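Local coordinates for periplasmic solute binding protein (Pectobacterium atrosepticum, PDB 4RY1) that probably binds a sugar or related solute in the periplasm and delivers it to an ABC-type import system, at residues Leu174-Met179 against Gly281-Pro286; Met179-Gly184 against Ile272-Ala277; Ile185-Glu190 against Pro366-Gln371. All blocks are in the same frame, centred on the assembly; numbering follows the deposited sequence.

In the fold
All three contacts gather around helix 169-183 and the strand 188-189 that follows it. Interactions 1 and 2 hold the same helix against the loop between strands 266-268 and 284-292, their centres about 10 Å apart, and they share Met179. Interaction 1 is buried and polar: the Ser177 hydroxyl donates to a carbonyl that also accepts a hydroxyl of its own loop. Interaction 2, about 21 Å from the chain centre and partly buried, rests on the two-sided amide of Gln181. Interaction 3 is buried and makes no hydrogen bond between its segments, joining methionine, isoleucine and phenylalanine side chains, with Glu190 at the phenylalanine ring edge. The salt bridge Arg176-Asp186 ties interaction 1 to interaction 3.

Interaction 1. Residues Leu174-Met179 against Gly281-Pro286; sequences LGRSYM and GLTSKP
Helix 169-183 is pinned here to the loop that leads into strand 284-292, in a buried contact where Ser177 and Arg176 face Gly281 and Thr283. The backbones come close: the CA atoms of Ser177 and Gly281 are 4.5 Å apart. The focus is the carbonyl oxygen of Gly281, which accepts two hydroxyl donors. Ser177 OG gives its hydrogen to Gly281 O at 2.7 Å, with a C=O...donor angle of 117° and the donor standing above the carbonyl plane. From the opposite face Thr283 OG1 donates to the same Gly281 O at 2.9 Å, closing a small loop within 281-286. Ser177 OG lies anti to its own backbone N (chi1 -172°), and it also bonds a glycerol, probably from the crystallisation liquor. Gly281 has a phi of 70°, which favours glycine, and the glycine allows the close approach of the helix.

Arg176 reaches the loop with the end of its chain, crossing Thr283 obliquely. Its NH1 comes to 3.3 Å from Thr283 OG1. The same NH1 donates at 2.7 Å to a water lying in plane at the guanidinium edge, and that water passes a hydrogen to Leu282 O at 2.8 Å. The other guanidinium nitrogens are engaged by different parts of the chain: NE forms a salt bridge with Asp186, and NH2 bonds the carbonyls of Val362 and Ala363. These partners fix the rotation of the group, and the charge of Asp186 would be expected to balance the buried cation. Thr283 is backbone hydrogen-bonded to Arg118 of strand 107-123. Helix 169-183 is thereby tied to the loop entering strand 284-292 of the mixed sheet, within a solute-binding-protein fold, and the glycerol at Ser177 may mark a pocket.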
loop_
_atom_site.group_PDB
_atom_site.type_symbol
_atom_site.label_atom_id
_atom_site.label_comp_id
_atom_site.label_asym_id
_atom_site.label_seq_id
_atom_site.Cartn_x
_atom_site.Cartn_y
_atom_site.Cartn_z
ATOM N N LEU A 174 6.643 -8.772 2.590
ATOM C CA LEU A 174 6.382 -9.985 3.374
ATOM C C LEU A 174 7.689 -10.496 4.032
ATOM O O LEU A 174 7.725 -10.835 5.221
ATOM C CB LEU A 174 5.775 -11.073 2.494
ATOM C CG LEU A 174 5.239 -12.324 3.206
ATOM C CD1 LEU A 174 4.009 -12.026 4.039
ATOM C CD2 LEU A 174 4.935 -13.430 2.203
ATOM N N GLY A 175 8.746 -10.518 3.230
ATOM C CA GLY A 175 10.092 -10.889 3.688
ATOM C C GLY A 175 10.565 -9.927 4.771
ATOM O O GLY A 175 11.106 -10.338 5.797
ATOM N N ARG A 176 10.380 -8.631 4.533
ATOM C CA ARG A 176 10.726 -7.610 5.536
ATOM C C ARG A 176 10.013 -7.864 6.866
ATOM O O ARG A 176 10.614 -7.705 7.948
ATOM C CB ARG A 176 10.370 -6.216 5.026
ATOM C CG ARG A 176 10.754 -5.129 6.018
ATOM C CD ARG A 176 9.591 -4.253 6.365
ATOM N NE ARG A 176 9.842 -3.304 7.442
ATOM C CZ ARG A 176 9.107 -3.221 8.537
ATOM N NH1 ARG A 176 8.034 -3.979 8.688
ATOM N NH2 ARG A 176 9.415 -2.331 9.473
ATOM N N SER A 177 8.738 -8.244 6.801
ATOM C CA SER A 177 7.946 -8.495 8.003
ATOM C C SER A 177 8.519 -9.717 8.748
ATOM O O SER A 177 8.724 -9.691 9.976
ATOM C CB SER A 177 6.458 -8.688 7.638
ATOM O OG SER A 177 5.615 -8.766 8.765
ATOM N N TYR A 178 8.811 -10.767 7.988
ATOM C CA TYR A 178 9.486 -11.954 8.527
ATOM C C TYR A 178 10.786 -11.596 9.259
ATOM O O TYR A 178 11.029 -12.025 10.394
ATOM C CB TYR A 178 9.794 -12.949 7.402
ATOM C CG TYR A 178 10.649 -14.135 7.814
ATOM C CD1 TYR A 178 10.087 -15.226 8.478
ATOM C CD2 TYR A 178 12.014 -14.189 7.501
ATOM C CE1 TYR A 178 10.858 -16.319 8.842
ATOM C CE2 TYR A 178 12.786 -15.289 7.848
ATOM C CZ TYR A 178 12.202 -16.348 8.522
ATOM O OH TYR A 178 12.948 -17.448 8.902
ATOM N N MET A 179 11.619 -10.815 8.592
ATOM C CA MET A 179 12.924 -10.434 9.143
ATOM C C MET A 179 12.803 -9.511 10.353
ATOM O O MET A 179 13.641 -9.541 11.257
ATOM C CB MET A 179 13.804 -9.797 8.076
ATOM C CG MET A 179 14.134 -10.717 6.904
ATOM S SD MET A 179 15.285 -12.120 7.234
ATOM C CE MET A 179 16.842 -11.221 7.334
ATOM N N GLY A 281 6.077 -7.270 13.390
ATOM C CA GLY A 281 6.294 -7.070 11.959
ATOM C C GLY A 281 5.091 -6.459 11.255
ATOM O O GLY A 281 5.048 -6.439 10.037
ATOM N N LEU A 282 4.128 -5.948 12.025
ATOM C CA LEU A 282 2.942 -5.284 11.470
ATOM C C LEU A 282 3.379 -4.088 10.659
ATOM O O LEU A 282 4.137 -3.248 11.120
ATOM C CB LEU A 282 1.990 -4.814 12.574
ATOM C CG LEU A 282 0.690 -4.132 12.140
ATOM C CD1 LEU A 282 -0.157 -5.104 11.347
ATOM C CD2 LEU A 282 -0.082 -3.550 13.315
ATOM N N THR A 283 2.889 -4.034 9.440
ATOM C CA THR A 283 3.408 -3.086 8.437
ATOM C C THR A 283 2.280 -2.163 8.008
ATOM O O THR A 283 1.304 -2.596 7.404
ATOM C CB THR A 283 3.988 -3.858 7.249
ATOM O OG1 THR A 283 5.014 -4.730 7.750
ATOM C CG2 THR A 283 4.577 -2.934 6.190
ATOM N N SER A 284 2.426 -0.899 8.366
ATOM C CA SER A 284 1.405 0.116 8.147
ATOM C C SER A 284 1.983 1.413 7.620
ATOM O O SER A 284 3.135 1.756 7.894
ATOM C CB SER A 284 0.635 0.425 9.434
ATOM O OG SER A 284 0.134 -0.734 10.083
ATOM N N LYS A 285 1.139 2.144 6.897
ATOM C CA LYS A 285 1.500 3.475 6.382
ATOM C C LYS A 285 0.240 4.185 5.946
ATOM O O LYS A 285 -0.824 3.571 5.854
ATOM C CB LYS A 285 2.427 3.372 5.179
ATOM C CG LYS A 285 1.778 2.814 3.922
ATOM C CD LYS A 285 2.658 2.967 2.696
ATOM C CE LYS A 285 1.903 2.655 1.421
ATOM N NZ LYS A 285 2.703 2.984 0.193
ATOM N N PRO A 286 0.331 5.493 5.677
ATOM C CA PRO A 286 -0.831 6.131 5.043
ATOM C C PRO A 286 -1.134 5.519 3.705
ATOM O O PRO A 286 -0.217 5.302 2.914
ATOM C CB PRO A 286 -0.390 7.585 4.868
ATOM C CG PRO A 286 0.696 7.786 5.875
ATOM C CD PRO A 286 1.408 6.459 5.895
HETATM O O HOH W 1 6.901 -3.296 11.088
#

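Interaction 2. Residues Met179-Gly184 against Ile272-Ala277; sequences MAQKYG and ITIPGA
A side-chain amide docking on loop backbone makes this partly buried contact, in which Gln181, near the C-terminal end of helix 169-183, meets the irregular segment 272-277 ahead of strand 284-292. Of 251 Å² buried between the segments, Gln181 contributes 110 Å². Its NE2 donates to Ile272 O at 2.9 Å, almost straight (N-H...acceptor 174°), on a lone pair in the carbonyl plane and close to the plane of the amide itself. Its OE1 accepts from Ile274 N at 3.0 Å, a more bent bond (154°) whose donor stands above the plane of the amide carbonyl. The amide thus spans Thr273, whose CA lies 3.3 Å from Gln181 OE1. CD lies anti to CA (chi2 178°), which extends the chain toward the loop.

Apolar atoms close in beside it. Ile274 CD1 rests 3.6 Å from Lys182 CB, and Ala277 CB is 3.9 Å from Gln181 CB. Ile274 to Ala277 form a type II turn, with Gly276 at its positive phi.

Further partners complete the amide: Trp138 NE1 donates to OE1, and NE2 also reaches Ser280 O. With two bonds on each end, one buried neutral group satisfies several backbone and side-chain polar atoms together, and donors and acceptors on both sides define which end is oxygen and which nitrogen.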
loop_
_atom_site.group_PDB
_atom_site.type_symbol
_atom_site.label_atom_id
_atom_site.label_comp_id
_atom_site.label_asym_id
_atom_site.label_seq_id
_atom_site.Cartn_x
_atom_site.Cartn_y
_atom_site.Cartn_z
ATOM N N MET A 179 11.619 -10.815 8.592
ATOM C CA MET A 179 12.924 -10.434 9.143
ATOM C C MET A 179 12.803 -9.511 10.353
ATOM O O MET A 179 13.641 -9.541 11.257
ATOM C CB MET A 179 13.804 -9.797 8.076
ATOM C CG MET A 179 14.134 -10.717 6.904
ATOM S SD MET A 179 15.285 -12.120 7.234
ATOM C CE MET A 179 16.842 -11.221 7.334
ATOM N N ALA A 180 11.749 -8.704 10.379
ATOM C CA ALA A 180 11.501 -7.839 11.549
ATOM C C ALA A 180 11.114 -8.695 12.757
ATOM O O ALA A 180 11.553 -8.440 13.881
ATOM C CB ALA A 180 10.423 -6.820 11.261
ATOM N N GLN A 181 10.281 -9.700 12.514
ATOM C CA GLN A 181 9.906 -10.670 13.552
ATOM C C GLN A 181 11.103 -11.423 14.087
ATOM O O GLN A 181 11.237 -11.633 15.293
ATOM C CB GLN A 181 8.920 -11.676 12.998
ATOM C CG GLN A 181 7.578 -11.055 12.691
ATOM C CD GLN A 181 6.625 -12.053 12.086
ATOM O OE1 GLN A 181 6.957 -13.222 11.915
ATOM N NE2 GLN A 181 5.433 -11.601 11.760
ATOM N N LYS A 182 11.966 -11.828 13.165
ATOM C CA LYS A 182 13.128 -12.673 13.513
ATOM C C LYS A 182 14.231 -11.923 14.242
ATOM O O LYS A 182 14.820 -12.408 15.207
ATOM C CB LYS A 182 13.747 -13.285 12.257
ATOM C CG LYS A 182 14.925 -14.197 12.565
ATOM C CD LYS A 182 15.101 -15.246 11.499
ATOM C CE LYS A 182 15.979 -16.372 12.017
ATOM N NZ LYS A 182 16.916 -16.833 10.968
ATOM N N TYR A 183 14.523 -10.742 13.729
ATOM C CA TYR A 183 15.671 -9.955 14.159
ATOM C C TYR A 183 15.354 -8.610 14.816
ATOM O O TYR A 183 16.249 -7.996 15.397
ATOM C CB TYR A 183 16.581 -9.692 12.969
ATOM C CG TYR A 183 17.177 -10.929 12.353
ATOM C CD1 TYR A 183 18.178 -11.637 13.019
ATOM C CD2 TYR A 183 16.767 -11.378 11.105
ATOM C CE1 TYR A 183 18.743 -12.759 12.460
ATOM C CE2 TYR A 183 17.324 -12.511 10.540
ATOM C CZ TYR A 183 18.315 -13.192 11.229
ATOM O OH TYR A 183 18.896 -14.315 10.713
ATOM N N GLY A 184 14.121 -8.122 14.690
ATOM C CA GLY A 184 13.757 -6.832 15.283
ATOM C C GLY A 184 14.441 -5.640 14.639
ATOM O O GLY A 184 14.610 -4.589 15.288
ATOM N N ILE A 272 0.668 -13.898 10.107
ATOM C CA ILE A 272 1.649 -14.979 10.211
ATOM C C ILE A 272 2.840 -14.497 11.037
ATOM O O ILE A 272 3.437 -13.463 10.756
ATOM C CB ILE A 272 2.109 -15.468 8.823
ATOM C CG1 ILE A 272 0.883 -15.921 8.014
ATOM C CG2 ILE A 272 3.122 -16.603 8.962
ATOM C CD1 ILE A 272 1.188 -16.187 6.558
ATOM N N THR A 273 3.214 -15.285 12.033
ATOM C CA THR A 273 4.267 -14.874 12.969
ATOM C C THR A 273 5.182 -16.033 13.346
ATOM O O THR A 273 4.741 -17.174 13.449
ATOM C CB THR A 273 3.648 -14.283 14.246
ATOM O OG1 THR A 273 2.710 -13.259 13.887
ATOM C CG2 THR A 273 4.680 -13.659 15.132
ATOM N N ILE A 274 6.461 -15.713 13.516
ATOM C CA ILE A 274 7.457 -16.644 14.084
ATOM C C ILE A 274 7.092 -16.857 15.544
ATOM O O ILE A 274 6.906 -15.890 16.272
ATOM C CB ILE A 274 8.903 -16.079 14.023
ATOM C CG1 ILE A 274 9.392 -15.916 12.586
ATOM C CG2 ILE A 274 9.885 -17.011 14.747
ATOM C CD1 ILE A 274 10.681 -15.136 12.429
ATOM N N PRO A 275 6.995 -18.122 15.987
ATOM C CA PRO A 275 6.785 -18.339 17.410
ATOM C C PRO A 275 7.903 -17.638 18.197
ATOM O O PRO A 275 9.073 -17.734 17.830
ATOM C CB PRO A 275 6.854 -19.867 17.541
ATOM C CG PRO A 275 6.484 -20.376 16.183
ATOM C CD PRO A 275 7.127 -19.392 15.257
ATOM N N GLY A 276 7.534 -16.872 19.215
ATOM C CA GLY A 276 8.516 -16.142 20.033
ATOM C C GLY A 276 9.144 -14.949 19.341
ATOM O O GLY A 276 10.241 -14.514 19.676
ATOM N N ALA A 277 8.425 -14.414 18.367
ATOM C CA ALA A 277 8.916 -13.275 17.603
ATOM C C ALA A 277 9.283 -12.113 18.499
ATOM O O ALA A 277 8.650 -11.863 19.518
ATOM C CB ALA A 277 7.870 -12.814 16.590
#

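Interaction 3. Residues Ile185-Glu190 against Pro366-Gln371; sequences IDMIDE and PFMENQ
The Phe367 ring meets Glu190 at its edge, where the carboxylate carbon lies in the ring plane, while Pro70 and Arg74 of helix 69-74 and Leu406 of helix 391-409 also touch this phenylalanine. Glu190 CD is 3.8 Å from Phe367 CE2, and the carboxylate and ring planes are 89° apart. The acid therefore faces the ring's C-H rim, which carries partial positive charge. Glu190 OE2 also lies 3.7 Å from Pro366 CD, the two side chains crossing at about a right angle. Partners beyond the segments hold both carboxylate oxygens: OE2 accepts from Ser365 OG, and OE1 forms a salt bridge with Arg74. Ser365 OG is bonded to Phe367 N as well, linking the acid to the start of the 3-10 turn 366-368.

Further along, the contact is apolar. Ile188 turns toward the loop: its CG2 stands 4.3 Å from Phe367 CB, and its CG1 is 4.0 Å from the backbone nitrogen of Met368. In the conformer of Met368 given, one of two deposited, Met187 SD lies 4.1 Å from Met368 CE, a contact that is therefore doubtful. The bend at chi3 (-70°) sets Met187 CE, which also comes near Met368 CE in that conformer.

Before the strand, Asp186 OD2 accepts from Ile188 N at 3.2 Å, an Asx turn in which the N-H meets OD2 from well above the carboxylate plane. Across the contact Met187, Ile188 and Glu190, in and around strand 188-189, meet the 3-10 turn 366-368. With no hydrogen bond between the segments, cohesion rests on van der Waals packing, probably with a weak electrostatic contribution from the acid at the ring edge, while Arg74 probably balances its charge.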
loop_
_atom_site.group_PDB
_atom_site.type_symbol
_atom_site.label_atom_id
_atom_site.label_comp_id
_atom_site.label_asym_id
_atom_site.label_seq_id
_atom_site.Cartn_x
_atom_site.Cartn_y
_atom_site.Cartn_z
ATOM N N ILE A 185 14.839 -5.784 13.373
ATOM C CA ILE A 185 15.428 -4.685 12.611
ATOM C C ILE A 185 14.678 -4.508 11.288
ATOM O O ILE A 185 14.004 -5.438 10.818
ATOM C CB ILE A 185 16.945 -4.850 12.352
ATOM C CG1 ILE A 185 17.256 -6.012 11.406
ATOM C CG2 ILE A 185 17.666 -5.056 13.675
ATOM C CD1 ILE A 185 18.607 -5.869 10.727
ATOM N N ASP A 186 14.813 -3.312 10.712
ATOM C CA ASP A 186 14.245 -2.973 9.405
ATOM C C ASP A 186 15.275 -3.253 8.314
ATOM O O ASP A 186 16.452 -3.463 8.574
ATOM C CB ASP A 186 13.811 -1.495 9.348
ATOM C CG ASP A 186 13.067 -1.146 8.051
ATOM O OD1 ASP A 186 12.219 -1.957 7.628
ATOM O OD2 ASP A 186 13.404 -0.121 7.418
ATOM N N MET A 187 14.780 -3.297 7.083
ATOM C CA MET A 187 15.576 -3.442 5.868
ATOM C C MET A 187 16.479 -2.239 5.539
ATOM O O MET A 187 17.522 -2.409 4.912
ATOM C CB MET A 187 14.577 -3.709 4.714
ATOM C CG MET A 187 15.128 -3.996 3.331
ATOM S SD MET A 187 13.764 -4.201 2.131
ATOM C CE MET A 187 13.146 -5.757 2.751
ATOM N N ILE A 188 16.067 -1.029 5.952
ATOM C CA ILE A 188 16.765 0.227 5.568
ATOM C C ILE A 188 17.422 0.882 6.795
ATOM O O ILE A 188 16.801 0.982 7.851
ATOM C CB ILE A 188 15.801 1.272 4.944
ATOM C CG1 ILE A 188 14.931 0.651 3.841
ATOM C CG2 ILE A 188 16.556 2.514 4.466
ATOM C CD1 ILE A 188 15.715 0.205 2.629
ATOM N N ASP A 189 18.666 1.320 6.619
ATOM C CA ASP A 189 19.364 2.206 7.569
ATOM C C ASP A 189 19.460 3.583 6.928
ATOM O O ASP A 189 20.364 3.828 6.137
ATOM C CB ASP A 189 20.777 1.685 7.922
ATOM C CG ASP A 189 21.414 2.460 9.062
ATOM O OD1 ASP A 189 21.118 3.666 9.207
ATOM O OD2 ASP A 189 22.225 1.882 9.808
ATOM N N GLU A 190 18.525 4.475 7.256
ATOM C CA GLU A 190 18.507 5.792 6.613
ATOM C C GLU A 190 19.732 6.654 6.947
ATOM O O GLU A 190 20.250 7.366 6.085
ATOM C CB GLU A 190 17.222 6.542 6.918
ATOM C CG GLU A 190 16.009 5.830 6.332
ATOM C CD GLU A 190 14.713 6.594 6.509
ATOM O OE1 GLU A 190 14.769 7.828 6.721
ATOM O OE2 GLU A 190 13.636 5.952 6.421
ATOM N N PRO A 366 10.127 4.776 3.987
ATOM C CA PRO A 366 9.574 4.982 2.647
ATOM C C PRO A 366 10.514 4.485 1.541
ATOM O O PRO A 366 10.072 4.246 0.393
ATOM C CB PRO A 366 9.393 6.496 2.594
ATOM C CG PRO A 366 10.398 7.049 3.549
ATOM C CD PRO A 366 10.404 6.054 4.675
ATOM N N PHE A 367 11.803 4.367 1.865
ATOM C CA PHE A 367 12.781 3.961 0.858
ATOM C C PHE A 367 12.678 2.498 0.459
ATOM O O PHE A 367 13.164 2.126 -0.603
ATOM C CB PHE A 367 14.186 4.319 1.322
ATOM C CG PHE A 367 14.373 5.795 1.489
ATOM C CD1 PHE A 367 14.430 6.632 0.382
ATOM C CD2 PHE A 367 14.447 6.356 2.744
ATOM C CE1 PHE A 367 14.544 8.002 0.533
ATOM C CE2 PHE A 367 14.591 7.715 2.904
ATOM C CZ PHE A 367 14.639 8.544 1.797
ATOM N N MET A 368 12.030 1.682 1.294
ATOM C CA MET A 368 11.746 0.286 0.915
ATOM C C MET A 368 10.866 0.212 -0.335
ATOM O O MET A 368 10.929 -0.776 -1.090
ATOM C CB MET A 368 11.180 -0.524 2.095
ATOM C CG MET A 368 9.668 -0.496 2.315
ATOM S SD MET A 368 9.055 -1.725 3.506
ATOM C CE MET A 368 9.884 -3.126 2.787
ATOM N N GLU A 369 10.073 1.262 -0.564
ATOM C CA GLU A 369 9.226 1.354 -1.770
ATOM C C GLU A 369 9.842 2.160 -2.919
ATOM O O GLU A 369 9.162 2.447 -3.901
ATOM C CB GLU A 369 7.848 1.905 -1.422
ATOM C CG GLU A 369 7.196 1.146 -0.285
ATOM C CD GLU A 369 5.685 1.127 -0.366
ATOM O OE1 GLU A 369 5.116 1.661 -1.340
ATOM O OE2 GLU A 369 5.061 0.563 0.554
ATOM N N ASN A 370 11.127 2.503 -2.814
ATOM C CA ASN A 370 11.819 3.214 -3.898
ATOM C C ASN A 370 11.658 2.398 -5.185
ATOM O O ASN A 370 11.912 1.192 -5.166
ATOM C CB ASN A 370 13.298 3.412 -3.540
ATOM C CG ASN A 370 14.122 3.966 -4.683
ATOM O OD1 ASN A 370 14.505 3.227 -5.582
ATOM N ND2 ASN A 370 14.441 5.257 -4.629
ATOM N N GLN A 371 11.262 3.028 -6.284
ATOM C CA GLN A 371 10.916 2.258 -7.486
ATOM C C GLN A 371 12.149 1.552 -8.072
ATOM O O GLN A 371 12.038 0.421 -8.531
ATOM C CB GLN A 371 10.261 3.135 -8.557
#